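Local atomic coordinates of 4-hydroxybenzoyl-CoA Thioesterase (Pseudomonas sp. CBS3, PDB entry 1LO7), a protein that hydrolyses 4-hydroxybenzoyl-CoA to 4-hydroxybenzoate and coenzyme A, the last step in converting 4-chlorobenzoate to 4-hydroxybenzoate. Residues A[34-39]-A[92-96]; A[38-44]-A[136-140]; A[31-35]-A[111-117]; A[2-6]-A[81-85]. All coordinates share one frame; numbering follows the deposited sequence.

Interaction 1. Residues A[34-39]-A[92-96]; sequences ASRNYF and FVQRH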
# COMPACT_ATOMS: atom_id res chain seq x y z
N ALA A 34 8.55 -12.47 -1.24
CA ALA A 34 8.99 -13.86 -1.46
C ALA A 34 10.33 -13.88 -2.22
O ALA A 34 11.17 -14.73 -2.03
CB ALA A 34 7.95 -14.64 -2.25
N SER A 35 10.53 -12.93 -3.14
CA SER A 35 11.79 -12.85 -3.91
C SER A 35 13.00 -12.65 -2.98
O SER A 35 14.06 -13.28 -3.11
CB SER A 35 11.71 -11.66 -4.88
OG SER A 35 12.98 -11.37 -5.47
N ARG A 36 12.83 -11.72 -2.05
CA ARG A 36 13.91 -11.38 -1.13
C ARG A 36 14.09 -12.49 -0.12
O ARG A 36 15.22 -12.80 0.27
CB ARG A 36 13.62 -10.07 -0.41
CG ARG A 36 14.89 -9.42 0.12
CD ARG A 36 14.60 -8.07 0.77
NE ARG A 36 13.74 -8.22 1.98
CZ ARG A 36 14.19 -8.54 3.19
NH1 ARG A 36 15.47 -8.74 3.46
NH2 ARG A 36 13.32 -8.67 4.18
N ASN A 37 12.96 -13.06 0.32
CA ASN A 37 12.99 -14.16 1.27
C ASN A 37 13.81 -15.33 0.72
O ASN A 37 14.54 -16.06 1.44
CB ASN A 37 11.54 -14.62 1.59
CG ASN A 37 11.55 -15.81 2.58
OD1 ASN A 37 11.81 -15.62 3.80
ND2 ASN A 37 11.29 -17.01 2.09
N TYR A 38 13.68 -15.54 -0.61
CA TYR A 38 14.42 -16.62 -1.27
C TYR A 38 15.90 -16.38 -1.08
O TYR A 38 16.62 -17.25 -0.63
CB TYR A 38 14.11 -16.58 -2.78
CG TYR A 38 14.95 -17.52 -3.60
CD1 TYR A 38 14.58 -18.86 -3.76
CD2 TYR A 38 16.11 -17.06 -4.22
CE1 TYR A 38 15.37 -19.73 -4.53
CE2 TYR A 38 16.90 -17.90 -4.99
CZ TYR A 38 16.53 -19.24 -5.13
OH TYR A 38 17.34 -20.04 -5.90
N PHE A 39 16.36 -15.18 -1.41
CA PHE A 39 17.78 -14.91 -1.26
C PHE A 39 18.24 -14.99 0.20
O PHE A 39 19.33 -15.53 0.46
CB PHE A 39 18.12 -13.52 -1.86
CG PHE A 39 17.98 -13.55 -3.36
CD1 PHE A 39 18.76 -14.43 -4.10
CD2 PHE A 39 17.08 -12.72 -4.05
CE1 PHE A 39 18.66 -14.50 -5.49
CE2 PHE A 39 16.96 -12.78 -5.44
CZ PHE A 39 17.76 -13.67 -6.17
N PHE A 92 18.15 -12.75 -14.21
CA PHE A 92 17.74 -14.09 -13.82
C PHE A 92 16.20 -14.10 -13.81
O PHE A 92 15.56 -13.05 -13.63
CB PHE A 92 18.38 -14.51 -12.48
CG PHE A 92 17.99 -13.60 -11.31
CD1 PHE A 92 18.81 -12.53 -10.93
CD2 PHE A 92 16.79 -13.79 -10.60
CE1 PHE A 92 18.46 -11.68 -9.88
CE2 PHE A 92 16.44 -12.95 -9.54
CZ PHE A 92 17.27 -11.89 -9.17
N VAL A 93 15.66 -15.27 -14.00
CA VAL A 93 14.22 -15.43 -14.03
C VAL A 93 13.86 -16.09 -12.73
O VAL A 93 14.36 -17.17 -12.43
CB VAL A 93 13.77 -16.31 -15.22
CG1 VAL A 93 12.25 -16.50 -15.17
CG2 VAL A 93 14.18 -15.75 -16.60
N GLN A 94 13.02 -15.40 -11.96
CA GLN A 94 12.57 -15.91 -10.68
C GLN A 94 11.07 -16.24 -10.80
O GLN A 94 10.24 -15.38 -11.10
CB GLN A 94 12.82 -14.89 -9.53
CG GLN A 94 12.76 -15.49 -8.13
CD GLN A 94 13.31 -14.52 -7.08
OE1 GLN A 94 13.90 -14.93 -6.07
NE2 GLN A 94 13.13 -13.24 -7.32
N ARG A 95 10.75 -17.50 -10.57
CA ARG A 95 9.37 -17.94 -10.68
C ARG A 95 8.73 -18.08 -9.31
O ARG A 95 9.35 -18.58 -8.35
CB ARG A 95 9.30 -19.30 -11.40
CG ARG A 95 7.89 -19.94 -11.28
CD ARG A 95 7.66 -21.06 -12.29
NE ARG A 95 7.67 -20.53 -13.64
CZ ARG A 95 7.50 -21.29 -14.72
NH1 ARG A 95 7.33 -22.60 -14.63
NH2 ARG A 95 7.52 -20.72 -15.89
N HIS A 96 7.46 -17.63 -9.22
CA HIS A 96 6.71 -17.72 -8.00
C HIS A 96 5.35 -18.38 -8.25
O HIS A 96 4.64 -17.96 -9.16
CB HIS A 96 6.41 -16.37 -7.36
CG HIS A 96 7.56 -15.44 -7.21
ND1 HIS A 96 8.38 -15.49 -6.12
CD2 HIS A 96 7.94 -14.41 -8.00
CE1 HIS A 96 9.26 -14.52 -6.26
NE2 HIS A 96 9.04 -13.86 -7.40

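Interaction 2. Residues A[38-44]-A[136-140]; sequences YFIKCGL and YIELC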
# COMPACT_ATOMS: atom_id res chain seq x y z
N TYR A 38 13.68 -15.54 -0.61
CA TYR A 38 14.42 -16.62 -1.27
C TYR A 38 15.90 -16.38 -1.08
O TYR A 38 16.62 -17.25 -0.63
CB TYR A 38 14.11 -16.58 -2.78
CG TYR A 38 14.95 -17.52 -3.60
CD1 TYR A 38 14.58 -18.86 -3.76
CD2 TYR A 38 16.11 -17.06 -4.22
CE1 TYR A 38 15.37 -19.73 -4.53
CE2 TYR A 38 16.90 -17.90 -4.99
CZ TYR A 38 16.53 -19.24 -5.13
OH TYR A 38 17.34 -20.04 -5.90
N PHE A 39 16.36 -15.18 -1.41
CA PHE A 39 17.78 -14.91 -1.26
C PHE A 39 18.24 -14.99 0.20
O PHE A 39 19.33 -15.53 0.46
CB PHE A 39 18.12 -13.52 -1.86
CG PHE A 39 17.98 -13.55 -3.36
CD1 PHE A 39 18.76 -14.43 -4.10
CD2 PHE A 39 17.08 -12.72 -4.05
CE1 PHE A 39 18.66 -14.50 -5.49
CE2 PHE A 39 16.96 -12.78 -5.44
CZ PHE A 39 17.76 -13.67 -6.17
N ILE A 40 17.42 -14.44 1.16
CA ILE A 40 17.82 -14.48 2.58
C ILE A 40 17.94 -15.93 3.05
O ILE A 40 18.91 -16.31 3.75
CB ILE A 40 16.86 -13.69 3.47
CG1 ILE A 40 16.97 -12.19 3.22
CG2 ILE A 40 17.05 -14.02 4.95
CD1 ILE A 40 18.28 -11.55 3.69
N LYS A 41 16.97 -16.74 2.65
CA LYS A 41 16.99 -18.12 3.05
C LYS A 41 18.13 -18.85 2.40
O LYS A 41 18.64 -19.82 2.96
CB LYS A 41 15.65 -18.80 2.81
CG LYS A 41 14.56 -18.23 3.74
CD LYS A 41 14.79 -18.60 5.22
CE LYS A 41 13.62 -18.27 6.14
NZ LYS A 41 13.21 -16.88 5.95
N CYS A 42 18.53 -18.39 1.22
CA CYS A 42 19.64 -19.03 0.53
C CYS A 42 20.99 -18.63 1.14
O CYS A 42 22.03 -19.18 0.78
CB CYS A 42 19.62 -18.81 -0.99
SG CYS A 42 18.37 -19.86 -1.76
N GLY A 43 20.98 -17.67 2.05
CA GLY A 43 22.24 -17.26 2.70
C GLY A 43 22.85 -15.93 2.28
O GLY A 43 23.92 -15.58 2.76
N LEU A 44 22.20 -15.16 1.41
CA LEU A 44 22.81 -13.90 1.08
C LEU A 44 22.55 -12.96 2.24
O LEU A 44 21.56 -13.07 3.00
CB LEU A 44 22.12 -13.27 -0.16
CG LEU A 44 22.53 -13.85 -1.52
CD1 LEU A 44 21.93 -15.24 -1.77
CD2 LEU A 44 22.09 -12.91 -2.63
N TYR A 136 26.83 -15.72 -5.47
CA TYR A 136 25.39 -15.76 -5.20
C TYR A 136 24.75 -16.95 -5.88
O TYR A 136 23.87 -17.60 -5.31
CB TYR A 136 24.76 -14.44 -5.68
CG TYR A 136 25.04 -13.31 -4.74
CD1 TYR A 136 25.76 -13.49 -3.55
CD2 TYR A 136 24.63 -12.02 -5.08
CE1 TYR A 136 26.05 -12.41 -2.70
CE2 TYR A 136 24.87 -10.95 -4.23
CZ TYR A 136 25.59 -11.14 -3.04
OH TYR A 136 25.82 -10.03 -2.22
N ILE A 137 25.20 -17.26 -7.09
CA ILE A 137 24.68 -18.40 -7.80
C ILE A 137 24.96 -19.63 -6.98
O ILE A 137 24.11 -20.52 -6.79
CB ILE A 137 25.30 -18.52 -9.16
CG1 ILE A 137 24.69 -17.41 -9.97
CG2 ILE A 137 24.84 -19.80 -9.83
CD1 ILE A 137 25.20 -17.42 -11.40
N GLU A 138 26.16 -19.67 -6.44
CA GLU A 138 26.48 -20.83 -5.61
C GLU A 138 25.58 -20.96 -4.35
O GLU A 138 25.11 -22.06 -3.98
CB GLU A 138 27.96 -20.87 -5.21
CG GLU A 138 28.24 -22.21 -4.50
CD GLU A 138 28.40 -23.35 -5.46
OE1 GLU A 138 28.67 -23.20 -6.65
OE2 GLU A 138 28.21 -24.51 -4.87
N LEU A 139 25.32 -19.85 -3.66
CA LEU A 139 24.50 -19.91 -2.47
C LEU A 139 23.10 -20.37 -2.81
O LEU A 139 22.48 -21.08 -2.01
CB LEU A 139 24.34 -18.52 -1.78
CG LEU A 139 25.58 -18.03 -1.06
CD1 LEU A 139 25.37 -16.57 -0.67
CD2 LEU A 139 25.83 -18.86 0.21
N CYS A 140 22.62 -19.94 -3.98
CA CYS A 140 21.25 -20.29 -4.39
C CYS A 140 21.09 -21.69 -4.98
O CYS A 140 19.98 -22.19 -5.17
CB CYS A 140 20.71 -19.25 -5.38
SG CYS A 140 20.58 -17.59 -4.60
O HOH W 1 22.96 -21.64 0.79

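Interaction 3. Residues A[31-35]-A[111-117]; sequences LDAAS and MRADEIR. With 4CO (4-hydroxyphenacyl coenzyme A), chain B.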
# COMPACT_ATOMS: atom_id res chain seq x y z
N LEU A 31 4.93 -11.05 -3.82
CA LEU A 31 5.94 -11.63 -4.70
C LEU A 31 7.30 -11.00 -4.38
O LEU A 31 8.31 -11.66 -4.30
CB LEU A 31 5.59 -11.41 -6.19
CG LEU A 31 4.89 -12.62 -6.83
CD1 LEU A 31 4.16 -13.46 -5.79
CD2 LEU A 31 3.95 -12.19 -7.95
N ASP A 32 7.31 -9.68 -4.14
CA ASP A 32 8.56 -9.00 -3.81
C ASP A 32 9.14 -9.50 -2.48
O ASP A 32 10.37 -9.67 -2.33
CB ASP A 32 8.40 -7.47 -3.81
CG ASP A 32 9.76 -6.83 -3.88
OD1 ASP A 32 10.52 -7.08 -4.80
OD2 ASP A 32 10.04 -6.00 -2.89
N ALA A 33 8.26 -9.77 -1.50
CA ALA A 33 8.77 -10.26 -0.22
C ALA A 33 9.28 -11.69 -0.42
O ALA A 33 10.31 -12.11 0.12
CB ALA A 33 7.64 -10.27 0.82
N ALA A 34 8.55 -12.47 -1.24
CA ALA A 34 8.99 -13.86 -1.46
C ALA A 34 10.33 -13.88 -2.22
O ALA A 34 11.17 -14.73 -2.03
CB ALA A 34 7.95 -14.64 -2.25
N SER A 35 10.53 -12.93 -3.14
CA SER A 35 11.79 -12.85 -3.91
C SER A 35 13.00 -12.65 -2.98
O SER A 35 14.06 -13.28 -3.11
CB SER A 35 11.71 -11.66 -4.88
OG SER A 35 12.98 -11.37 -5.47
N MET A 111 -2.28 -17.87 -8.28
CA MET A 111 -1.63 -17.02 -9.26
C MET A 111 -0.18 -17.46 -9.46
O MET A 111 0.37 -18.22 -8.66
CB MET A 111 -1.79 -15.50 -8.99
CG MET A 111 -1.01 -14.97 -7.81
SD MET A 111 0.67 -14.43 -8.21
CE MET A 111 0.56 -13.01 -9.34
N ARG A 112 0.41 -16.98 -10.53
CA ARG A 112 1.80 -17.33 -10.78
C ARG A 112 2.49 -16.18 -11.48
O ARG A 112 1.85 -15.42 -12.22
CB ARG A 112 1.90 -18.60 -11.65
CG ARG A 112 3.36 -18.94 -11.99
CD ARG A 112 3.56 -20.35 -12.60
NE ARG A 112 3.46 -21.51 -11.68
CZ ARG A 112 2.61 -22.56 -11.80
NH1 ARG A 112 1.75 -22.69 -12.81
NH2 ARG A 112 2.67 -23.52 -10.87
N ALA A 113 3.81 -16.03 -11.25
CA ALA A 113 4.48 -14.97 -11.94
C ALA A 113 5.95 -15.36 -12.20
O ALA A 113 6.58 -16.00 -11.35
CB ALA A 113 4.47 -13.66 -11.14
N ASP A 114 6.45 -14.98 -13.38
CA ASP A 114 7.83 -15.18 -13.74
C ASP A 114 8.37 -13.76 -13.77
O ASP A 114 7.98 -12.94 -14.62
CB ASP A 114 8.04 -15.80 -15.10
CG ASP A 114 7.83 -17.28 -15.02
OD1 ASP A 114 7.81 -17.88 -13.98
OD2 ASP A 114 7.67 -17.85 -16.17
N GLU A 115 9.25 -13.46 -12.81
CA GLU A 115 9.87 -12.14 -12.71
C GLU A 115 11.28 -12.18 -13.25
O GLU A 115 12.01 -13.13 -12.96
CB GLU A 115 9.97 -11.67 -11.22
CG GLU A 115 8.59 -11.48 -10.54
CD GLU A 115 8.75 -11.00 -9.13
OE1 GLU A 115 9.66 -11.34 -8.41
OE2 GLU A 115 7.80 -10.19 -8.73
N ILE A 116 11.65 -11.15 -13.98
CA ILE A 116 13.00 -11.06 -14.48
C ILE A 116 13.65 -9.94 -13.68
O ILE A 116 13.18 -8.80 -13.71
CB ILE A 116 13.13 -10.83 -15.97
CG1 ILE A 116 12.38 -11.96 -16.73
CG2 ILE A 116 14.63 -10.78 -16.30
CD1 ILE A 116 12.63 -11.99 -18.24
N ARG A 117 14.70 -10.25 -12.93
CA ARG A 117 15.35 -9.24 -12.13
C ARG A 117 16.85 -9.24 -12.38
O ARG A 117 17.40 -10.10 -13.11
CB ARG A 117 15.11 -9.59 -10.65
CG ARG A 117 13.67 -9.33 -10.16
CD ARG A 117 13.47 -9.95 -8.78
NE ARG A 117 12.09 -9.88 -8.25
CZ ARG A 117 11.67 -8.94 -7.41
NH1 ARG A 117 12.46 -7.92 -6.99
NH2 ARG A 117 10.41 -9.04 -6.97
N1A 4CO B . 12.95 -8.32 -20.53
C2A 4CO B . 13.94 -9.24 -20.30
N3A 4CO B . 15.15 -9.02 -19.87
C4A 4CO B . 15.37 -7.71 -19.63
C5A 4CO B . 14.48 -6.67 -19.83
C6A 4CO B . 13.20 -7.01 -20.30
N6A 4CO B . 12.26 -6.12 -20.51
N7A 4CO B . 15.05 -5.45 -19.49
C8A 4CO B . 16.29 -5.76 -19.11
N9A 4CO B . 16.54 -7.10 -19.19
C1D 4CO B . 17.81 -7.80 -18.95
C2D 4CO B . 18.83 -7.52 -20.04
O2D 4CO B . 18.59 -8.30 -21.21
C3D 4CO B . 20.09 -7.99 -19.33
O3D 4CO B . 20.05 -9.38 -19.14
P3D 4CO B . 21.27 -10.32 -19.51
O7A 4CO B . 21.17 -10.58 -20.93
O8A 4CO B . 22.53 -9.66 -19.16
O9A 4CO B . 21.11 -11.62 -18.69
C4D 4CO B . 19.83 -7.38 -17.96
O4D 4CO B . 18.38 -7.21 -17.85
C5D 4CO B . 20.57 -6.12 -17.61
O5D 4CO B . 20.04 -5.08 -18.44
P1A 4CO B . 21.06 -4.13 -19.21
O1A 4CO B . 20.19 -3.36 -20.10
O2A 4CO B . 22.07 -4.88 -19.92
O3A 4CO B . 21.80 -3.26 -18.20
P2A 4CO B . 21.46 -1.80 -17.62
O4A 4CO B . 22.43 -1.57 -16.53
O5A 4CO B . 21.67 -0.82 -18.68
O6A 4CO B . 19.87 -1.60 -17.25
CBP 4CO B . 18.45 -1.40 -15.40
CCP 4CO B . 19.37 -2.35 -16.17
CDP 4CO B . 19.21 -0.15 -14.93
CEP 4CO B . 17.79 -2.14 -14.24
CAP 4CO B . 17.41 -0.76 -16.33
OAP 4CO B . 16.64 -1.77 -16.99
C9P 4CO B . 16.32 -0.05 -15.53
O9P 4CO B . 16.59 0.92 -14.86
N8P 4CO B . 15.00 -0.65 -15.52
C7P 4CO B . 14.11 -0.03 -14.53
C6P 4CO B . 14.16 -0.75 -13.18
C5P 4CO B . 12.97 -0.30 -12.33
O5P 4CO B . 12.75 0.88 -12.07
N4P 4CO B . 12.16 -1.41 -11.87
C3P 4CO B . 10.94 -1.04 -11.16
C2P 4CO B . 11.23 -0.56 -9.76
S1P 4CO B . 12.59 -1.40 -8.95
O1B 4CO B . 10.73 -2.47 -6.50
C1B 4CO B . 11.92 -2.22 -6.52
C2B 4CO B . 12.87 -3.16 -5.93
C3B 4CO B . 14.25 -2.85 -5.96
C4B 4CO B . 15.17 -3.72 -5.38
C5B 4CO B . 14.71 -4.91 -4.76
O2B 4CO B . 15.62 -5.78 -4.12
C6B 4CO B . 13.33 -5.23 -4.77
C7B 4CO B . 12.40 -4.34 -5.36
CB 4CO B . 12.43 -0.99 -7.17

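Interaction 4. Residues A[2-6]-A[81-85]; sequences ARSIT and ETCIK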
# COMPACT_ATOMS: atom_id res chain seq x y z
N ALA A 2 14.75 -27.00 -9.39
CA ALA A 2 15.69 -26.06 -8.81
C ALA A 2 15.31 -25.86 -7.36
O ALA A 2 14.22 -26.32 -6.96
CB ALA A 2 15.72 -24.73 -9.56
N ARG A 3 16.23 -25.21 -6.64
CA ARG A 3 16.06 -24.92 -5.20
C ARG A 3 14.89 -24.00 -5.02
O ARG A 3 14.86 -22.89 -5.55
CB ARG A 3 17.29 -24.29 -4.61
CG ARG A 3 17.11 -23.98 -3.14
CD ARG A 3 18.44 -23.80 -2.45
NE ARG A 3 18.29 -23.75 -1.00
CZ ARG A 3 19.19 -23.24 -0.20
NH1 ARG A 3 20.33 -22.70 -0.68
NH2 ARG A 3 18.93 -23.26 1.10
N SER A 4 13.94 -24.51 -4.31
CA SER A 4 12.70 -23.82 -4.05
C SER A 4 12.53 -23.42 -2.58
O SER A 4 12.82 -24.16 -1.65
CB SER A 4 11.62 -24.80 -4.53
OG SER A 4 10.34 -24.36 -4.21
N ILE A 5 12.08 -22.21 -2.36
CA ILE A 5 11.85 -21.75 -1.01
C ILE A 5 10.36 -21.46 -0.88
O ILE A 5 9.73 -20.87 -1.77
CB ILE A 5 12.67 -20.47 -0.70
CG1 ILE A 5 14.17 -20.75 -0.84
CG2 ILE A 5 12.35 -19.86 0.68
CD1 ILE A 5 14.73 -21.65 0.27
N THR A 6 9.78 -21.85 0.24
CA THR A 6 8.37 -21.59 0.38
C THR A 6 8.12 -20.69 1.55
O THR A 6 8.83 -20.72 2.57
CB THR A 6 7.65 -22.92 0.68
OG1 THR A 6 7.63 -23.73 -0.47
CG2 THR A 6 6.23 -22.60 1.10
N GLU A 81 5.69 -20.49 -3.52
CA GLU A 81 6.88 -21.29 -3.82
C GLU A 81 7.70 -20.51 -4.84
O GLU A 81 7.21 -20.14 -5.89
CB GLU A 81 6.48 -22.67 -4.33
CG GLU A 81 7.66 -23.60 -4.52
CD GLU A 81 7.21 -25.03 -4.61
OE1 GLU A 81 6.09 -25.35 -4.27
OE2 GLU A 81 8.14 -25.87 -5.01
N THR A 82 8.95 -20.24 -4.47
CA THR A 82 9.85 -19.45 -5.29
C THR A 82 11.14 -20.19 -5.64
O THR A 82 11.76 -20.84 -4.80
CB THR A 82 10.23 -18.16 -4.50
OG1 THR A 82 9.06 -17.42 -4.19
CG2 THR A 82 11.20 -17.27 -5.28
N CYS A 83 11.53 -20.09 -6.91
CA CYS A 83 12.77 -20.68 -7.38
C CYS A 83 13.35 -19.84 -8.49
O CYS A 83 12.69 -18.96 -9.04
CB CYS A 83 12.61 -22.14 -7.85
SG CYS A 83 11.71 -22.24 -9.41
N ILE A 84 14.60 -20.10 -8.81
CA ILE A 84 15.23 -19.42 -9.89
C ILE A 84 15.09 -20.42 -11.05
O ILE A 84 15.57 -21.55 -10.97
CB ILE A 84 16.70 -19.16 -9.63
CG1 ILE A 84 16.83 -18.27 -8.40
CG2 ILE A 84 17.32 -18.52 -10.89
CD1 ILE A 84 16.52 -16.82 -8.74
N LYS A 85 14.42 -19.98 -12.10
CA LYS A 85 14.14 -20.75 -13.28
C LYS A 85 15.35 -20.75 -14.22
O LYS A 85 15.66 -21.75 -14.84
CB LYS A 85 12.91 -20.10 -13.95
CG LYS A 85 12.24 -20.83 -15.12
CD LYS A 85 11.45 -19.90 -16.06
CE LYS A 85 10.57 -20.63 -17.07
NZ LYS A 85 11.02 -20.48 -18.47
O HOH W 2 16.34 -21.80 -7.35
O HOH W 3 8.34 -17.99 -1.56

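Interaction 1. Residues A[34-39]-A[92-96]
Phe39 brings the edge of its ring to the face of Phe92 in an offset edge-to-face pair, the centroids 5.5 Å apart and the planes at 82°. The touching atoms are the outermost ones: Phe39 CZ lies 3.5 Å from Phe92 CZ. The two rings come from opposite directions. On the strand, Phe92 CG stands between the backbone N and the carbonyl carbon (chi1 60°), which turns its ring toward the helix. Gln94 enters beside this aromatic pair. Its chain is extended, reaching across to Ser35, where Gln94 CD comes within 3.6 Å of Ser35 OG. The amide also passes alongside Tyr38, whose ring stands nearly perpendicular to the amide plane. A long side chain suits this place because its extended stem can span the gap and set the amide beside the helix.

The contact belongs to the hot dog fold, in which a long central helix, here 25-41, lies in the curve of an antiparallel sheet. The axes of helix 34-39 and strand 92-96 approach to 10.0 Å, and their directions differ by 111°. Ala34 and Ser35, being short, allow the His96 ring to come close to the helix. That ring directs its edge at the helix, with His96 CE1 3.8 Å from Ser35 CA, and Ala34 CB is 4.0 Å from His96 ND1. That nitrogen's polar partner is the Thr82 hydroxyl on the neighbouring strand. At the other end, Phe119 packs against both Phe39 and Phe92, adding a third ring to the buried aromatic group.

Interaction 2. Residues A[38-44]-A[136-140]
Leu44 lays its CD2 methyl over the centre of the Tyr136 ring, 3.5 Å from the ring centroid and 8° off the normal, a clear CH-pi contact. It joins the last helix of this hot dog fold, 134-140, to the end of the central helix 25-41. The other methyl of Leu44 serves a different neighbour, CD1 lying 3.8 Å from Leu139 CD1, so the branched side chain fills the angle between tyrosine and leucine. Cys140 supplies the second centre of packing. Its sulfur sits at the edge of the Phe39 ring, 3.7 Å from Phe39 CD1, and meets the Tyr38 ring obliquely. A thiol is small and polarisable enough to lie against both rings at once.

Around this shell stand the groups that position it. Gly43 is the first residue to leave helical backbone angles, in a Schellman motif with phi 106°, where any side chain would jam against the preceding carbonyl; Leu44 N bonds to Phe39 O at 3.0 Å, which fixes the backbone from which Leu44 reaches the ring. Tyr136 also meets Arg54 in a cation-pi contact. With an alanine in place of Tyr136, the Leu44 methyl would probably lose the ring face it rests on, and Arg54 its aromatic mate. The carbonyl oxygens of Cys42 and Leu139, two acceptors, lie near one another, and a water stands 2.6 Å from Cys42 O and 2.9 Å from Leu139 O.

Interaction 3. Residues A[31-35]-A[111-117]
Arg117 grips Asp32 end-on, NH1 and NH2 both donating to the single oxygen OD1, at 3.0 Å from Arg117 NH1 and 2.9 Å from Arg117 NH2. Carboxylate and guanidinium are nearly coplanar, 19° apart; NH2 uses the anti lone pair of OD1, whereas NH1 meets that oxygen nearly along the C-O axis. The side-on edge of the same guanidinium holds Glu115, with OE1 2.8 Å from both Arg117 NE and Arg117 NH2. These two donors come from one face of the Glu115 carboxylate, well above its plane. The remaining N-H of NH1 goes to Thr59 O, so five bonds occupy the arginine's five N-H groups.

Most acceptors have further partners. Glu115 OE1 also receives His96 NE2, Asp32 OD2 receives Trp23 NE1 of a neighbouring subunit, and Glu115 OE2 has a weak bond with Tyr24 OH of that subunit. Ser35 OG lies 3.2 Å above the guanidinium plane without bonding to it; its polar partner is probably the Gln94 amide. Being short, the serine fits over that face.

This salt-bridge network joins the central helix of the hot dog fold to strand 107-123, and its Asp32 and Arg117 belong to the ligand pocket. Asp32 OD1 is 3.4 Å from C6B in the hydroxyphenyl ring of the bound 4-hydroxyphenacyl coenzyme A; C6B also lies at the edge of the guanidinium. A leucine in place of Arg117 would probably leave both buried carboxylates without their shared countercharge and Asp32 less firmly held. With 5.6 Å between Asp32 OD1 and Glu115 OE1, the arginine is likely to screen their mutual repulsion and fix the pocket wall beside the analogue's aromatic ring.

Interaction 4. Residues A[2-6]-A[81-85]
Ser4 and Glu81 each swing the first side-chain group opposite the backbone N (chi1 173° and -175°), and because they emerge on the same face of the sheet, the extended glutamate brings OE2 to the serine hydroxyl. Ser4 OG donates to Glu81 OE2 at 2.8 Å, although this is doubtful in detail, since the hydroxyl sits too close to the glutamate stem in the model.

The backbones give the firmer link. Ile5 and Thr82 form an antiparallel hydrogen-bonded pair, with Ile5 N 2.8 Å from Thr82 O and Thr82 N 2.9 Å from Ile5 O. Thr6 and Glu81 follow as a non-hydrogen-bonded pair. This attaches strand 4-10 to strand 77-87 of the hot dog sheet. The side chains of Ile5 and Thr82 take the face toward helix 25-41, where beta-branched residues suit an extended backbone and Ile5 packs on Tyr38.

A water bridges Ile5 O to the hydroxyl of Thr82, which also binds His96. Beyond Ser4 the chains diverge, and a second water links Arg3 O, 2.6 Å away, to Ile84 N. This water thus spans a gap where the two backbones make no direct bond, whereas direct backbone bonds carry the attachment further in.

Interactions 1, 2 and 3 all use helix 25-41, met in turn along its length: strand 107-123 packs on residues 31-35, strand 91-101 on residues 34-39, and the C-terminal helix on the end. Interactions 1 and 3 lie close, their centres about 6 Å apart, and a salt bridge from Arg95 NE to Asp114 OD1, 2.7 Å, ties their neighbouring strands. Interaction 4 joins the same sheet, and His96 ND1 to Thr82 OG1, 2.8 Å, connects it to interaction 1. Interaction 3 touches the ligand directly. In interaction 1 the Ser35 side chain is about 6 Å from the ligand. In interaction 2 the Phe39 side chain is about 7 Å from the ligand. Interaction 4 stands furthest back, the Ile84 side chain about 11 Å from the ligand.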